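Local coordinates for protein mitochondrial enolase superfamily member 1 (Homo sapiens, PDB 4A35) that catalyses the magnesium-dependent dehydration of L-fuconate to 2-keto-3-deoxy-L-fuconate, a step in the breakdown of L-fucose, at residues A[188-193]-A[215-220]; A[192-197]-A[387-392]; A[219-224]-A[249-254]; A[254-259]-A[274-279]; A[327-332]-A[354-359]. All coordinates share one frame; numbering follows the deposited sequence. Where two conformers were deposited one is given.

Contact 1. Residues A[188-193]-A[215-220]; sequences YPAYTT and DGWTRF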
# COMPACT_ATOMS: atom_id res chain seq x y z
N TYR A 188 13.35 28.52 7.19
CA TYR A 188 12.49 28.03 6.12
C TYR A 188 11.05 28.44 6.42
O TYR A 188 10.54 28.11 7.48
CB TYR A 188 12.62 26.50 5.95
CG TYR A 188 12.12 26.08 4.58
CD1 TYR A 188 10.76 25.98 4.32
CD2 TYR A 188 13.01 25.89 3.53
CE1 TYR A 188 10.29 25.70 3.03
CE2 TYR A 188 12.56 25.60 2.24
CZ TYR A 188 11.19 25.49 2.00
OH TYR A 188 10.75 25.21 0.73
N PRO A 189 10.36 29.12 5.46
CA PRO A 189 9.02 29.66 5.74
C PRO A 189 8.02 28.54 6.08
O PRO A 189 8.04 27.48 5.45
CB PRO A 189 8.66 30.37 4.43
CG PRO A 189 9.49 29.64 3.34
CD PRO A 189 10.82 29.52 4.10
N ALA A 190 7.20 28.77 7.12
CA ALA A 190 6.19 27.79 7.56
C ALA A 190 4.76 28.33 7.54
O ALA A 190 4.52 29.53 7.42
CB ALA A 190 6.52 27.32 8.99
N TYR A 191 3.80 27.41 7.61
CA TYR A 191 2.40 27.75 7.81
C TYR A 191 1.96 26.98 9.03
O TYR A 191 2.59 25.93 9.34
CB TYR A 191 1.53 27.41 6.58
CG TYR A 191 1.31 25.94 6.28
CD1 TYR A 191 0.21 25.26 6.80
CD2 TYR A 191 2.07 25.28 5.31
CE1 TYR A 191 -0.05 23.93 6.46
CE2 TYR A 191 1.76 23.98 4.89
CZ TYR A 191 0.70 23.31 5.48
OH TYR A 191 0.41 22.02 5.13
N THR A 192 0.92 27.47 9.71
CA THR A 192 0.40 26.79 10.87
C THR A 192 -0.92 25.99 10.58
O THR A 192 -1.83 26.47 9.90
CB THR A 192 0.20 27.75 12.07
OG1 THR A 192 -0.18 26.94 13.17
CG2 THR A 192 -0.85 28.89 11.79
N THR A 193 -1.02 24.81 11.18
CA THR A 193 -2.22 23.95 11.10
C THR A 193 -2.93 24.02 12.49
O THR A 193 -3.92 23.33 12.71
CB THR A 193 -1.82 22.56 10.61
OG1 THR A 193 -1.30 22.76 9.29
CG2 THR A 193 -3.03 21.55 10.47
N ASP A 215 1.40 35.80 17.51
CA ASP A 215 2.68 35.08 17.47
C ASP A 215 3.45 35.23 16.15
O ASP A 215 4.57 34.70 16.06
CB ASP A 215 2.48 33.57 17.78
CG ASP A 215 1.98 33.25 19.19
OD1 ASP A 215 1.89 34.17 20.01
OD2 ASP A 215 1.62 32.08 19.43
N GLY A 216 2.87 35.91 15.15
CA GLY A 216 3.51 36.16 13.87
C GLY A 216 3.12 35.25 12.71
O GLY A 216 3.71 35.36 11.63
N TRP A 217 2.14 34.32 12.89
CA TRP A 217 1.74 33.46 11.76
C TRP A 217 0.94 34.25 10.72
O TRP A 217 0.11 35.07 11.09
CB TRP A 217 0.94 32.22 12.24
CG TRP A 217 1.77 31.33 13.10
CD1 TRP A 217 1.87 31.35 14.47
CD2 TRP A 217 2.76 30.39 12.64
NE1 TRP A 217 2.80 30.42 14.88
CE2 TRP A 217 3.35 29.80 13.78
CE3 TRP A 217 3.14 29.94 11.36
CZ2 TRP A 217 4.33 28.79 13.68
CZ3 TRP A 217 4.10 28.93 11.26
CH2 TRP A 217 4.70 28.39 12.40
N THR A 218 1.17 33.99 9.42
CA THR A 218 0.48 34.69 8.33
C THR A 218 -0.04 33.70 7.28
O THR A 218 -0.65 34.12 6.31
CB THR A 218 1.42 35.73 7.67
OG1 THR A 218 2.52 35.05 7.05
CG2 THR A 218 1.89 36.84 8.63
N ARG A 219 0.21 32.35 7.46
CA ARG A 219 -0.20 31.29 6.54
C ARG A 219 -0.91 30.20 7.37
O ARG A 219 -0.38 29.76 8.39
CB ARG A 219 1.01 30.73 5.80
CG ARG A 219 1.88 31.82 5.17
CD ARG A 219 3.13 31.21 4.55
NE ARG A 219 4.04 32.30 4.19
CZ ARG A 219 5.09 32.68 4.91
NH1 ARG A 219 5.45 31.99 5.99
NH2 ARG A 219 5.82 33.73 4.53
N PHE A 220 -2.14 29.88 7.00
CA PHE A 220 -3.04 29.05 7.78
C PHE A 220 -3.72 27.94 7.01
O PHE A 220 -4.26 28.16 5.93
CB PHE A 220 -4.16 29.97 8.36
CG PHE A 220 -3.69 30.96 9.40
CD1 PHE A 220 -3.10 32.17 9.03
CD2 PHE A 220 -3.90 30.71 10.75
CE1 PHE A 220 -2.67 33.09 9.99
CE2 PHE A 220 -3.44 31.62 11.72
CZ PHE A 220 -2.86 32.82 11.33
O HOH W 1 3.26 32.01 8.51
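A single beta bridge between T192 and F220 joins strand 188-192 to the start of strand 219-223, with W217 and R219 packing around it. The backbone evidence is the bond from T192 N to R219 O, 2.9 Å and nearly straight at 166°. T192 CB stands over one face of the W217 ring, 3.9 Å from the centroid of its six-membered ring, a CH-pi contact. T192 CG2 lies between the backbone N and the carbonyl carbon, which turns the methyl toward the F220 ring, 3.7 Å from F220 CD2. A190 CB meets the same indole at its edge, 3.7 Å from W217 CZ3. R219 runs extended from CG to NE and delivers NH1 to A190 O at 3.0 Å, with the oxygen almost in the guanidinium plane. A water also donates to A190 O and accepts from T218 N, so this carbonyl is gripped twice. Y191 OH bonds K221, while the Y388 ring meets that of W217, planes about 15° apart. G216 closes helix 202-214 with a Schellman motif, and the strand-helix-strand path from 188-192 to 219-223 is a beta-alpha-beta crossover, the repeating step of the TIM-type barrel in this enolase-superfamily domain.

Contact 2. Residues A[192-197]-A[387-392]; sequences TTSCAW and EYVDHL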
# COMPACT_ATOMS: atom_id res chain seq x y z
N THR A 192 0.92 27.47 9.71
CA THR A 192 0.40 26.79 10.87
C THR A 192 -0.92 25.99 10.58
O THR A 192 -1.83 26.47 9.90
CB THR A 192 0.20 27.75 12.07
OG1 THR A 192 -0.18 26.94 13.17
CG2 THR A 192 -0.85 28.89 11.79
N THR A 193 -1.02 24.81 11.18
CA THR A 193 -2.22 23.95 11.10
C THR A 193 -2.93 24.02 12.49
O THR A 193 -3.92 23.33 12.71
CB THR A 193 -1.82 22.56 10.61
OG1 THR A 193 -1.30 22.76 9.29
CG2 THR A 193 -3.03 21.55 10.47
N SER A 194 -2.44 24.86 13.40
CA SER A 194 -3.00 24.91 14.75
C SER A 194 -4.45 25.47 14.84
O SER A 194 -5.10 25.25 15.87
CB SER A 194 -2.06 25.66 15.69
OG SER A 194 -0.85 24.93 15.79
N CYS A 195 -5.00 26.13 13.80
CA CYS A 195 -6.41 26.61 13.82
C CYS A 195 -7.29 25.72 12.92
O CYS A 195 -8.46 26.05 12.65
CB CYS A 195 -6.49 28.07 13.36
SG CYS A 195 -5.39 29.20 14.26
N ALA A 196 -6.70 24.63 12.37
CA ALA A 196 -7.35 23.84 11.34
C ALA A 196 -8.42 22.86 11.80
O ALA A 196 -9.27 22.49 10.98
CB ALA A 196 -6.29 23.02 10.57
N TRP A 197 -8.33 22.38 13.02
CA TRP A 197 -9.02 21.16 13.47
C TRP A 197 -10.52 21.30 13.61
O TRP A 197 -11.05 22.40 13.81
CB TRP A 197 -8.37 20.59 14.75
CG TRP A 197 -6.86 20.55 14.67
CD1 TRP A 197 -5.97 21.30 15.38
CD2 TRP A 197 -6.07 19.71 13.80
NE1 TRP A 197 -4.67 20.95 15.04
CE2 TRP A 197 -4.70 20.00 14.06
CE3 TRP A 197 -6.38 18.71 12.84
CZ2 TRP A 197 -3.65 19.36 13.37
CZ3 TRP A 197 -5.34 18.02 12.23
CH2 TRP A 197 -4.00 18.37 12.47
N GLU A 387 4.83 22.74 6.40
CA GLU A 387 3.78 22.72 7.42
C GLU A 387 4.40 22.77 8.83
O GLU A 387 5.49 22.23 9.07
CB GLU A 387 2.93 21.47 7.27
CG GLU A 387 1.75 21.35 8.25
CD GLU A 387 0.76 20.26 7.86
OE1 GLU A 387 1.18 19.24 7.25
OE2 GLU A 387 -0.45 20.42 8.18
N TYR A 388 3.67 23.36 9.77
CA TYR A 388 4.06 23.32 11.17
C TYR A 388 2.81 23.07 12.05
O TYR A 388 1.76 23.65 11.82
CB TYR A 388 4.79 24.62 11.61
CG TYR A 388 5.13 24.64 13.09
CD1 TYR A 388 6.24 23.95 13.58
CD2 TYR A 388 4.27 25.22 14.01
CE1 TYR A 388 6.54 23.94 14.96
CE2 TYR A 388 4.54 25.20 15.38
CZ TYR A 388 5.67 24.56 15.85
OH TYR A 388 5.92 24.56 17.19
N VAL A 389 2.96 22.21 13.07
CA VAL A 389 1.90 21.99 14.07
C VAL A 389 2.59 22.09 15.45
O VAL A 389 3.74 21.68 15.60
CB VAL A 389 1.07 20.67 13.89
CG1 VAL A 389 -0.23 20.72 14.70
CG2 VAL A 389 0.74 20.44 12.40
N ASP A 390 1.90 22.71 16.41
CA ASP A 390 2.45 23.00 17.76
C ASP A 390 2.43 21.83 18.79
O ASP A 390 2.67 22.08 19.98
CB ASP A 390 1.70 24.21 18.39
CG ASP A 390 0.18 24.01 18.57
OD1 ASP A 390 -0.41 23.20 17.80
OD2 ASP A 390 -0.42 24.72 19.42
N HIS A 391 2.22 20.60 18.31
CA HIS A 391 2.13 19.37 19.11
C HIS A 391 3.48 18.70 19.50
O HIS A 391 4.31 18.49 18.61
CB HIS A 391 1.32 18.31 18.30
CG HIS A 391 -0.18 18.34 18.41
ND1 HIS A 391 -0.93 19.39 17.87
CD2 HIS A 391 -1.02 17.39 18.88
CE1 HIS A 391 -2.19 19.06 18.07
NE2 HIS A 391 -2.30 17.86 18.67
N LEU A 392 3.66 18.29 20.81
CA LEU A 392 4.63 17.26 21.26
C LEU A 392 6.13 17.46 21.04
O LEU A 392 6.91 16.51 21.26
CB LEU A 392 4.22 15.93 20.56
CG LEU A 392 2.73 15.47 20.72
CD1 LEU A 392 2.43 14.20 19.86
CD2 LEU A 392 2.36 15.28 22.21
O HOH W 2 -2.85 22.09 16.93
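T192 and Y388 form a parallel beta bridge with CA atoms 5.0 Å apart, and just beyond it T193 N donates to Y388 O at 3.1 Å, lying nearly along the C=O axis. T193 carries the side-chain link: OG1, anti to the carbonyl carbon (chi1 -63°), donates to the anti lone pair of E387 OE2 at 2.7 Å, while T193 CB rests 3.8 Å from V389 CG2. The same carboxylate oxygen takes a salt bridge from K221, and E387 OE1 accepts from A357 N, so both oxygens are held. Here the end of strand 386-388 meets the loop after strand 188-192, at the barrel mouth, where E387 probably binds substrate, as in related enzymes. That loop folds tightly: T192 OG1 accepts from S194 N in an ST turn, and a type I turn spans T193 to A196. In one of two S194 conformers, S194 OG donates to D390 OD1 at 2.7 Å, approaching from above the carboxylate plane. A water bridges W197 NE1 to that aspartate oxygen, while V389 CG1 meets the indole at its edge, 3.9 Å from W197 CZ2.

Contact 3. Residues A[219-224]-A[249-254]; sequences RFKVKV and MMDANQ. With MG (magnesium ion), chain B.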
# COMPACT_ATOMS: atom_id res chain seq x y z
N ARG A 219 0.21 32.35 7.46
CA ARG A 219 -0.20 31.29 6.54
C ARG A 219 -0.91 30.20 7.37
O ARG A 219 -0.38 29.76 8.39
CB ARG A 219 1.01 30.73 5.80
CG ARG A 219 1.88 31.82 5.17
CD ARG A 219 3.13 31.21 4.55
NE ARG A 219 4.04 32.30 4.19
CZ ARG A 219 5.09 32.68 4.91
NH1 ARG A 219 5.45 31.99 5.99
NH2 ARG A 219 5.82 33.73 4.53
N PHE A 220 -2.14 29.88 7.00
CA PHE A 220 -3.04 29.05 7.78
C PHE A 220 -3.72 27.94 7.01
O PHE A 220 -4.26 28.16 5.93
CB PHE A 220 -4.16 29.97 8.36
CG PHE A 220 -3.69 30.96 9.40
CD1 PHE A 220 -3.10 32.17 9.03
CD2 PHE A 220 -3.90 30.71 10.75
CE1 PHE A 220 -2.67 33.09 9.99
CE2 PHE A 220 -3.44 31.62 11.72
CZ PHE A 220 -2.86 32.82 11.33
N LYS A 221 -3.75 26.73 7.63
CA LYS A 221 -4.48 25.63 7.04
C LYS A 221 -5.76 25.43 7.82
O LYS A 221 -5.82 25.71 9.02
CB LYS A 221 -3.65 24.32 6.96
CG LYS A 221 -4.33 23.27 6.07
CD LYS A 221 -3.33 22.39 5.29
CE LYS A 221 -2.95 21.27 6.20
NZ LYS A 221 -1.87 20.44 5.61
N VAL A 222 -6.79 24.93 7.13
CA VAL A 222 -8.08 24.58 7.74
C VAL A 222 -8.54 23.23 7.19
O VAL A 222 -8.49 22.99 5.98
CB VAL A 222 -9.14 25.72 7.51
CG1 VAL A 222 -9.37 25.97 6.01
CG2 VAL A 222 -10.47 25.38 8.19
N LYS A 223 -9.02 22.35 8.08
CA LYS A 223 -9.59 21.07 7.68
C LYS A 223 -11.01 21.27 7.23
O LYS A 223 -11.79 21.99 7.89
CB LYS A 223 -9.56 20.05 8.84
CG LYS A 223 -8.18 19.73 9.38
CD LYS A 223 -7.28 19.09 8.30
CE LYS A 223 -5.85 19.15 8.78
NZ LYS A 223 -5.02 18.07 8.18
N VAL A 224 -11.38 20.55 6.17
CA VAL A 224 -12.72 20.57 5.56
C VAL A 224 -13.13 19.15 5.17
O VAL A 224 -12.30 18.22 5.26
CB VAL A 224 -12.75 21.53 4.31
CG1 VAL A 224 -12.38 22.99 4.69
CG2 VAL A 224 -11.87 21.00 3.16
N MET A 249 -5.06 27.68 3.32
CA MET A 249 -5.04 26.39 2.64
C MET A 249 -6.13 25.51 3.22
O MET A 249 -6.36 25.54 4.43
CB MET A 249 -3.67 25.68 2.75
CG MET A 249 -2.55 26.51 2.26
SD MET A 249 -1.67 27.30 3.66
CE MET A 249 -0.06 27.08 3.03
N MET A 250 -6.77 24.71 2.39
CA MET A 250 -7.81 23.75 2.83
C MET A 250 -7.30 22.31 2.69
O MET A 250 -6.54 22.01 1.75
CB MET A 250 -9.11 23.96 2.06
CG MET A 250 -9.75 25.33 2.36
SD MET A 250 -11.10 25.57 1.20
CE MET A 250 -11.67 27.25 1.63
N ASP A 251 -7.81 21.41 3.56
CA ASP A 251 -7.35 20.02 3.57
C ASP A 251 -8.56 19.12 3.81
O ASP A 251 -9.20 19.22 4.85
CB ASP A 251 -6.27 19.85 4.67
CG ASP A 251 -5.64 18.45 4.69
OD1 ASP A 251 -6.14 17.56 3.97
OD2 ASP A 251 -4.67 18.25 5.46
N ALA A 252 -8.93 18.33 2.80
CA ALA A 252 -10.10 17.45 2.86
C ALA A 252 -9.75 16.04 3.35
O ALA A 252 -10.68 15.24 3.48
CB ALA A 252 -10.78 17.36 1.50
N ASN A 253 -8.43 15.72 3.57
CA ASN A 253 -8.04 14.37 4.07
C ASN A 253 -8.79 13.21 3.35
O ASN A 253 -9.29 12.24 4.01
CB ASN A 253 -8.31 14.28 5.61
CG ASN A 253 -7.34 15.14 6.38
OD1 ASN A 253 -7.66 16.28 6.72
ND2 ASN A 253 -6.10 14.69 6.51
N GLN A 254 -8.82 13.28 1.97
CA GLN A 254 -9.29 12.19 1.09
C GLN A 254 -10.79 11.94 1.14
O GLN A 254 -11.23 10.91 0.66
CB GLN A 254 -8.56 10.84 1.45
CG GLN A 254 -7.05 11.01 1.67
CD GLN A 254 -6.42 9.86 2.45
OE1 GLN A 254 -7.11 8.94 2.93
NE2 GLN A 254 -5.10 9.92 2.66
MG MG B . -3.01 16.88 5.14
O HOH W 3 -2.00 17.65 6.64
O HOH W 4 -10.16 17.18 6.94
O HOH W 5 -4.28 15.79 4.14
O HOH W 6 -3.60 15.65 7.14
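K223 and D251 lie side by side because their torsions converge: the lysine chain bends at chi2 (-62°), and D251 CG sits anti to its backbone N (chi1 -175°). K223 NZ donates to D251 OD2 at 2.7 Å in a salt bridge, from above the carboxylate plane, and the same oxygen binds magnesium at 2.2 Å. D251 OD1 accepts from N253 N, an Asx turn, and from a metal-bound water at 2.6 Å, so both oxygens are fixed. K221 comes from the same face, with CE 3.6 Å from D251 OD2; its NZ forms salt bridges with E277 and E387 and lies within hydrogen-bonding range of Y191 OH and a second metal-bound water, more partners than it has protons. The strands run parallel, axes 4.6 Å apart and inclined by 26°, joined by four backbone bonds between F220 O and V224 N. On the other face V222 CG1 packs 3.7 Å from M250 CG, toward helix 228-242 of this beta-alpha-beta unit. E277 and E306 complete the magnesium's protein ligands. K223 is probably the proton donor/acceptor, as in related enzymes, and its hold on a metal-binding oxygen keeps that amine close to the ion that stabilises the enediolate.

Contact 4. Residues A[254-259]-A[274-279]; sequences QRWDVP and LWIEEP. With MG (magnesium ion), chain B.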
# COMPACT_ATOMS: atom_id res chain seq x y z
N GLN A 254 -8.82 13.28 1.97
CA GLN A 254 -9.29 12.19 1.09
C GLN A 254 -10.79 11.94 1.14
O GLN A 254 -11.23 10.91 0.66
CB GLN A 254 -8.56 10.84 1.45
CG GLN A 254 -7.05 11.01 1.67
CD GLN A 254 -6.42 9.86 2.45
OE1 GLN A 254 -7.11 8.94 2.93
NE2 GLN A 254 -5.10 9.92 2.66
N ARG A 255 -11.60 12.86 1.70
CA ARG A 255 -13.00 12.57 1.91
C ARG A 255 -13.84 12.32 0.66
O ARG A 255 -14.82 11.58 0.74
CB ARG A 255 -13.69 13.71 2.72
CG ARG A 255 -13.22 13.66 4.19
CD ARG A 255 -13.86 12.45 4.91
NE ARG A 255 -15.31 12.62 5.03
CZ ARG A 255 -16.12 11.81 5.71
NH1 ARG A 255 -15.63 10.73 6.32
NH2 ARG A 255 -17.42 12.07 5.78
N TRP A 256 -13.50 13.00 -0.44
CA TRP A 256 -14.43 13.06 -1.56
C TRP A 256 -14.17 12.15 -2.73
O TRP A 256 -13.03 11.72 -2.95
CB TRP A 256 -14.45 14.53 -2.09
CG TRP A 256 -14.71 15.60 -1.04
CD1 TRP A 256 -15.70 15.60 -0.09
CD2 TRP A 256 -14.02 16.86 -0.90
NE1 TRP A 256 -15.64 16.77 0.66
CE2 TRP A 256 -14.67 17.59 0.14
CE3 TRP A 256 -12.94 17.46 -1.57
CZ2 TRP A 256 -14.23 18.86 0.55
CZ3 TRP A 256 -12.58 18.77 -1.24
CH2 TRP A 256 -13.19 19.44 -0.16
N ASP A 257 -15.27 11.82 -3.47
CA ASP A 257 -15.19 11.21 -4.78
C ASP A 257 -14.84 12.36 -5.75
O ASP A 257 -14.90 13.54 -5.35
CB ASP A 257 -16.49 10.46 -5.16
CG ASP A 257 -16.65 9.14 -4.39
OD1 ASP A 257 -15.78 8.84 -3.52
OD2 ASP A 257 -17.61 8.42 -4.66
N VAL A 258 -14.48 12.05 -6.99
CA VAL A 258 -13.96 13.07 -7.90
C VAL A 258 -15.02 14.18 -8.21
O VAL A 258 -14.72 15.36 -7.96
CB VAL A 258 -13.35 12.41 -9.17
CG1 VAL A 258 -13.10 13.42 -10.29
CG2 VAL A 258 -12.06 11.65 -8.81
N PRO A 259 -16.24 13.87 -8.72
CA PRO A 259 -17.20 14.95 -9.00
C PRO A 259 -17.57 15.71 -7.71
O PRO A 259 -17.67 16.94 -7.73
CB PRO A 259 -18.41 14.20 -9.60
CG PRO A 259 -17.80 12.94 -10.16
CD PRO A 259 -16.79 12.56 -9.14
N LEU A 274 -5.48 28.94 -1.27
CA LEU A 274 -4.33 28.73 -2.18
C LEU A 274 -4.37 27.31 -2.81
O LEU A 274 -4.12 27.09 -4.02
CB LEU A 274 -3.00 28.94 -1.42
CG LEU A 274 -1.72 28.55 -2.21
CD1 LEU A 274 -1.51 29.49 -3.42
CD2 LEU A 274 -0.50 28.57 -1.31
N TRP A 275 -4.68 26.32 -1.97
CA TRP A 275 -4.78 24.97 -2.42
C TRP A 275 -5.85 24.20 -1.67
O TRP A 275 -6.28 24.59 -0.54
CB TRP A 275 -3.43 24.22 -2.31
CG TRP A 275 -2.93 23.83 -0.94
CD1 TRP A 275 -3.51 22.95 -0.06
CD2 TRP A 275 -1.61 24.08 -0.44
NE1 TRP A 275 -2.67 22.74 1.03
CE2 TRP A 275 -1.49 23.41 0.82
CE3 TRP A 275 -0.51 24.84 -0.92
CZ2 TRP A 275 -0.31 23.44 1.58
CZ3 TRP A 275 0.65 24.89 -0.14
CH2 TRP A 275 0.75 24.18 1.07
N ILE A 276 -6.28 23.12 -2.31
CA ILE A 276 -7.11 22.07 -1.69
C ILE A 276 -6.22 20.83 -1.60
O ILE A 276 -5.70 20.34 -2.64
CB ILE A 276 -8.51 21.77 -2.36
CG1 ILE A 276 -9.15 20.56 -1.59
CG2 ILE A 276 -8.37 21.39 -3.87
CD1 ILE A 276 -9.61 20.89 -0.05
N GLU A 277 -6.01 20.38 -0.37
CA GLU A 277 -5.12 19.26 -0.11
C GLU A 277 -5.94 17.94 0.02
O GLU A 277 -7.00 17.91 0.67
CB GLU A 277 -4.33 19.57 1.16
CG GLU A 277 -3.41 18.44 1.64
CD GLU A 277 -2.57 18.92 2.83
OE1 GLU A 277 -2.34 20.15 2.91
OE2 GLU A 277 -2.05 18.07 3.60
N GLU A 278 -5.39 16.83 -0.54
CA GLU A 278 -5.98 15.50 -0.54
C GLU A 278 -7.50 15.54 -0.83
O GLU A 278 -8.30 15.06 -0.01
CB GLU A 278 -5.70 14.78 0.78
CG GLU A 278 -4.24 14.42 0.95
CD GLU A 278 -4.15 13.19 1.82
OE1 GLU A 278 -4.46 13.30 3.04
OE2 GLU A 278 -3.79 12.11 1.29
N PRO A 279 -7.95 16.13 -1.96
CA PRO A 279 -9.40 16.14 -2.25
C PRO A 279 -9.99 14.73 -2.37
O PRO A 279 -11.18 14.55 -2.12
CB PRO A 279 -9.50 16.92 -3.56
CG PRO A 279 -8.14 16.68 -4.26
CD PRO A 279 -7.19 16.79 -3.06
MG MG B . -3.01 16.88 5.14
O HOH W 5 -4.28 15.79 4.14
O HOH W 6 -3.60 15.65 7.14
O HOH W 3 -2.00 17.65 6.64
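Two hydrogen bonds join Q254 to E278 in the close-packed part of this contact. Q254 N donates to E278 O at 2.7 Å, and Q254 NE2 to E278 OE2 at 2.9 Å, almost straight at 170°. The carboxylate oxygen lies in the amide plane, although the two flat groups are turned 81° apart. E278 OE1 takes a hydrogen bond from a magnesium-bound water, making E278 a second-shell residue that Q254 positions; E277 OE2 binds the metal directly. An alanine at Q254 would probably leave E278 OE2 without this donor and its carboxylate freer to turn. W256 is buried too: its N donates to P279 O at 3.3 Å, and its ring meets I276 tip to tip, CZ3 to CD1 at 3.8 Å. On the loose side R255 is partly exposed, and D257 makes no contact with 274-279 but bonds Y155 and T157 of the second subunit. Segment 254-259 links strand 247-251 to helix 258-268, with W256 against that helix and P279 also touching helix 285-295.

Contact 5. Residues A[327-332]-A[354-359]; sequences QIDSCR and CPHAGG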
# COMPACT_ATOMS: atom_id res chain seq x y z
N GLN A 327 3.44 17.22 -1.68
CA GLN A 327 3.71 17.16 -0.24
C GLN A 327 4.44 15.89 0.16
O GLN A 327 3.81 14.87 0.41
CB GLN A 327 2.37 17.31 0.52
CG GLN A 327 1.72 18.65 0.05
CD GLN A 327 0.36 18.86 0.53
OE1 GLN A 327 -0.53 18.04 0.29
NE2 GLN A 327 0.17 20.00 1.20
N ILE A 328 5.76 15.99 0.30
CA ILE A 328 6.54 14.87 0.80
C ILE A 328 6.24 14.62 2.28
O ILE A 328 5.77 15.51 2.99
CB ILE A 328 8.08 15.10 0.60
CG1 ILE A 328 8.62 16.31 1.41
CG2 ILE A 328 8.49 15.03 -0.93
CD1 ILE A 328 10.26 16.45 1.49
N ASP A 329 6.49 13.39 2.73
CA ASP A 329 6.40 13.04 4.13
C ASP A 329 7.65 12.22 4.48
O ASP A 329 8.02 11.28 3.77
CB ASP A 329 5.12 12.30 4.48
CG ASP A 329 5.10 12.09 6.00
OD1 ASP A 329 4.64 12.99 6.72
OD2 ASP A 329 5.58 11.03 6.46
N SER A 330 8.31 12.62 5.58
CA SER A 330 9.56 12.05 6.08
C SER A 330 9.41 10.59 6.55
O SER A 330 10.40 9.88 6.61
CB SER A 330 10.07 12.91 7.25
OG SER A 330 9.18 12.96 8.36
N CYS A 331 8.19 10.18 6.97
CA CYS A 331 7.97 8.84 7.58
C CYS A 331 6.99 7.89 6.79
O CYS A 331 6.86 6.73 7.19
CB CYS A 331 7.52 9.01 9.02
SG CYS A 331 8.80 9.73 10.08
N ARG A 332 6.36 8.36 5.72
CA ARG A 332 5.48 7.59 4.85
C ARG A 332 6.33 6.96 3.72
O ARG A 332 6.16 5.80 3.38
CB ARG A 332 4.41 8.52 4.23
CG ARG A 332 3.44 7.75 3.23
CD ARG A 332 2.65 6.61 3.87
NE ARG A 332 1.86 7.10 5.01
CZ ARG A 332 0.94 6.39 5.64
NH1 ARG A 332 0.67 5.13 5.26
NH2 ARG A 332 0.24 6.93 6.65
N CYS A 354 5.97 21.22 -0.80
CA CYS A 354 5.41 21.80 0.45
C CYS A 354 5.24 20.67 1.44
O CYS A 354 4.23 19.94 1.42
CB CYS A 354 4.10 22.52 0.17
SG CYS A 354 4.30 23.99 -0.87
N PRO A 355 6.27 20.40 2.26
CA PRO A 355 6.21 19.17 3.07
C PRO A 355 5.01 19.07 4.01
O PRO A 355 4.52 20.09 4.53
CB PRO A 355 7.50 19.26 3.92
CG PRO A 355 8.44 19.99 3.03
CD PRO A 355 7.60 21.06 2.34
N HIS A 356 4.58 17.84 4.26
CA HIS A 356 3.63 17.54 5.30
C HIS A 356 4.42 17.44 6.61
O HIS A 356 5.56 16.94 6.64
CB HIS A 356 2.85 16.23 5.00
CG HIS A 356 2.09 15.66 6.17
ND1 HIS A 356 2.56 14.55 6.88
CD2 HIS A 356 0.91 16.04 6.70
CE1 HIS A 356 1.65 14.29 7.81
NE2 HIS A 356 0.63 15.15 7.73
N ALA A 357 3.79 17.82 7.70
CA ALA A 357 4.44 17.69 9.00
C ALA A 357 3.37 17.60 10.12
O ALA A 357 2.23 17.18 9.85
CB ALA A 357 5.43 18.82 9.21
N GLY A 358 3.79 17.81 11.37
CA GLY A 358 2.92 17.66 12.54
C GLY A 358 3.10 16.28 13.15
O GLY A 358 4.22 15.76 13.19
N GLY A 359 2.00 15.66 13.60
CA GLY A 359 2.10 14.35 14.22
C GLY A 359 3.11 14.26 15.35
O GLY A 359 3.20 15.17 16.15
O HOH W 7 1.98 20.81 3.47
O HOH W 8 6.89 14.58 7.35
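ND1 of H356 donates to D329 OD1 at 2.6 Å, the two side chains pointing the same way. The bond is nearly straight (166°) and the oxygen sits in the imidazole plane, though the carboxylate itself is turned 44° from the ring. The histidine is predicted to be an active-site residue, and its ring also touches E306 and E387. What positions the aspartate is its own loop: OD2 accepts from C331 N at 2.8 Å, an Asx turn. Replacing D329 by an alanine would probably leave H356 ND1 without its acceptor and the ring freer to rotate. The backbones are also joined, H356 N donating to I328 O at 2.9 Å, and a water links S330 N to H356 O. Farther out, Q327 CG presses against C354 O at 3.1 Å while Q327 NE2 bonds E277, and I328 CG1 lies 4.0 Å from P355 CG. The two loops flank helix 335-348, which I328 touches, while helix 362-377 meets D329 and H356, and strand 386-388 borders P355.

In the fold
From the N terminus, contact 1 is the first to close, joining strand 188-192 to strand 219-223 around helix 202-214. Contact 3 starts on the same strand and closes the next unit around helix 228-242; contact 4 follows around helix 258-268, sharing Q254 with contact 3. Contact 5 closes later in the chain, around helix 335-348. These last three are in series and nest inside the long loop of contact 2, which starts on the segment used by contact 1 and brings strand 386-388 back beside strand 188-192. Contacts 3 and 4 share the magnesium and three waters, while K221, E277, Q327 and E387 tie the successive barrel segments together.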